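Long-range contact in 6-aminohexanoate-dimer hydrolase (Bacillus anthracis, PDB 4GB7), which is a putative 6-aminohexanoate-dimer hydrolase of the beta-lactamase family, probably cleaving the dimer's amide bond with a serine nucleophile: residues G282-A287 against A307-R312. Numbering follows the deposited sequence. Where two conformers were deposited one is given.
Sequences GMEENA and ARDMAR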
loop_
_atom_site.group_PDB
_atom_site.type_symbol
_atom_site.label_atom_id
_atom_site.label_comp_id
_atom_site.label_asym_id
_atom_site.label_seq_id
_atom_site.Cartn_x
_atom_site.Cartn_y
_atom_site.Cartn_z
ATOM N N GLY A 282 -3.327 -5.758 18.270
ATOM C CA GLY A 282 -4.728 -6.156 18.508
ATOM C C GLY A 282 -5.524 -6.431 17.252
ATOM O O GLY A 282 -6.778 -6.367 17.276
HETATM N N MSE A 283 -4.836 -6.790 16.172
HETATM C CA MSE A 283 -5.505 -7.113 14.878
HETATM C C MSE A 283 -6.526 -8.246 15.050
HETATM O O MSE A 283 -6.282 -9.213 15.765
HETATM C CB MSE A 283 -4.498 -7.620 13.874
HETATM C CG MSE A 283 -3.335 -6.643 13.561
HETATM SE SE MSE A 283 -4.061 -4.969 12.828
HETATM C CE MSE A 283 -2.452 -4.528 11.849
ATOM N N GLU A 284 -7.657 -8.098 14.378
ATOM C CA GLU A 284 -8.731 -9.047 14.453
ATOM C C GLU A 284 -8.527 -10.326 13.642
ATOM O O GLU A 284 -9.103 -11.371 13.997
ATOM C CB GLU A 284 -10.004 -8.377 13.917
ATOM C CG GLU A 284 -10.661 -7.394 14.816
ATOM C CD GLU A 284 -11.853 -6.785 14.090
ATOM O OE1 GLU A 284 -12.937 -7.428 14.043
ATOM O OE2 GLU A 284 -11.694 -5.685 13.565
ATOM N N GLU A 285 -7.833 -10.203 12.490
ATOM C CA GLU A 285 -7.682 -11.294 11.542
ATOM C C GLU A 285 -6.262 -11.370 11.039
ATOM O O GLU A 285 -5.482 -10.396 11.129
ATOM C CB GLU A 285 -8.621 -11.126 10.320
ATOM C CG GLU A 285 -10.104 -10.916 10.663
ATOM C CD GLU A 285 -10.829 -12.091 11.281
ATOM O OE1 GLU A 285 -10.302 -13.199 11.163
ATOM O OE2 GLU A 285 -11.966 -11.877 11.849
ATOM N N ASN A 286 -5.945 -12.545 10.511
ATOM C CA ASN A 286 -4.727 -12.715 9.747
ATOM C C ASN A 286 -4.741 -11.805 8.514
ATOM O O ASN A 286 -5.807 -11.439 7.967
ATOM C CB ASN A 286 -4.548 -14.173 9.285
ATOM C CG ASN A 286 -4.308 -15.148 10.426
ATOM O OD1 ASN A 286 -3.891 -14.779 11.515
ATOM N ND2 ASN A 286 -4.620 -16.403 10.176
ATOM N N ALA A 287 -3.557 -11.477 8.051
ATOM C CA ALA A 287 -3.386 -10.945 6.720
ATOM C C ALA A 287 -2.651 -12.031 5.910
ATOM O O ALA A 287 -2.400 -13.148 6.410
ATOM C CB ALA A 287 -2.645 -9.605 6.726
ATOM N N ALA A 307 -10.153 -4.124 6.573
ATOM C CA ALA A 307 -10.179 -2.670 6.650
ATOM C C ALA A 307 -9.950 -2.150 8.069
ATOM O O ALA A 307 -9.186 -1.178 8.260
ATOM C CB ALA A 307 -11.489 -2.092 6.088
ATOM N N ARG A 308 -10.624 -2.764 9.050
ATOM C CA ARG A 308 -10.407 -2.374 10.422
ATOM C C ARG A 308 -8.973 -2.660 10.852
ATOM O O ARG A 308 -8.431 -1.902 11.625
ATOM C CB ARG A 308 -11.376 -3.056 11.379
ATOM C CG ARG A 308 -12.751 -2.422 11.289
ATOM C CD ARG A 308 -13.675 -2.800 12.452
ATOM N NE ARG A 308 -13.865 -4.225 12.546
ATOM C CZ ARG A 308 -14.812 -4.943 11.936
ATOM N NH1 ARG A 308 -14.847 -6.254 12.119
ATOM N NH2 ARG A 308 -15.736 -4.381 11.157
ATOM N N ASP A 309 -8.397 -3.746 10.363
ATOM C CA ASP A 309 -7.026 -4.045 10.740
ATOM C C ASP A 309 -6.076 -2.998 10.161
ATOM O O ASP A 309 -5.130 -2.574 10.836
ATOM C CB ASP A 309 -6.614 -5.476 10.346
ATOM C CG ASP A 309 -7.196 -6.532 11.317
ATOM O OD1 ASP A 309 -7.652 -6.122 12.422
ATOM O OD2 ASP A 309 -7.134 -7.745 11.044
HETATM N N MSE A 310 -6.296 -2.593 8.932
HETATM C CA MSE A 310 -5.515 -1.502 8.355
HETATM C C MSE A 310 -5.711 -0.220 9.129
HETATM O O MSE A 310 -4.779 0.529 9.303
HETATM C CB MSE A 310 -5.848 -1.256 6.910
HETATM C CG MSE A 310 -5.315 -2.282 6.008
HETATM SE SE MSE A 310 -3.357 -2.418 6.093
HETATM C CE MSE A 310 -2.887 -0.585 6.503
ATOM N N ALA A 311 -6.918 0.020 9.644
ATOM C CA ALA A 311 -7.168 1.181 10.477
ATOM C C ALA A 311 -6.376 1.157 11.786
ATOM O O ALA A 311 -5.916 2.187 12.267
ATOM C CB ALA A 311 -8.643 1.298 10.750
ATOM N N ARG A 312 -6.230 -0.031 12.371
ATOM C CA ARG A 312 -5.417 -0.185 13.558
ATOM C C ARG A 312 -3.985 0.211 13.258
ATOM O O ARG A 312 -3.355 0.932 14.043
ATOM C CB ARG A 312 -5.437 -1.626 14.063
ATOM C CG ARG A 312 -6.797 -2.100 14.565
ATOM C CD ARG A 312 -6.791 -3.566 15.035
ATOM N NE ARG A 312 -7.997 -3.842 15.797
ATOM C CZ ARG A 312 -9.175 -4.137 15.238
ATOM N NH1 ARG A 312 -9.300 -4.289 13.920
ATOM N NH2 ARG A 312 -10.239 -4.269 16.015
HETATM O O HOH W 1 -6.432 -8.437 8.395
#
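E284 and D309 reach across the contact in opposite directions, each carboxylate finding donors on the other segment, so that loop 282-287 is tied to helix 307-318 of the beta-lactamase fold by a salt-bridge network of E284, R308, D309 and R312. The E284 carboxylate lies nearly coplanar with the R308 guanidinium, which grips it side-on: NE of R308 meets OE2 of E284 at 2.8 Å, and NH1 of R308 gives OE1 an almost straight bond of 3.0 Å (173°), both through syn lone pairs. The anti lone pair of OE2 is left for NH1 of R312, also 2.8 Å away, whose guanidinium is turned 66° from the carboxylate and has CG of E284 over one face. The E284 chain, extended beyond CG, brings CD within range of both arginines.

D309 reads the loop backbone instead. Its OD1 accepts from N of E284 at 2.8 Å and its OD2 from N of E285 at 2.9 Å, two successive amides held by one carboxylate. OD1 also takes a weak bond from NH1 of R312, one turn along the helix, so this nitrogen links the two acids; OE2 of E284 and OD1 of D309 stay 4.2 Å apart, a repulsion the arginines would be expected to offset.

Further out, R308 NH2 forms salt bridges with E132 and E124, while R312 NH2 bonds to the carbonyl of A77. Another flank of helix 307-318, through A307, M310 and A311, packs on strand 387-393 of the five-stranded sheet. Beside D309, selenomethionine M283 bends at chi2 (-60°) and lays SE 3.6 Å from the aspartate CB and 3.3 Å from its backbone O.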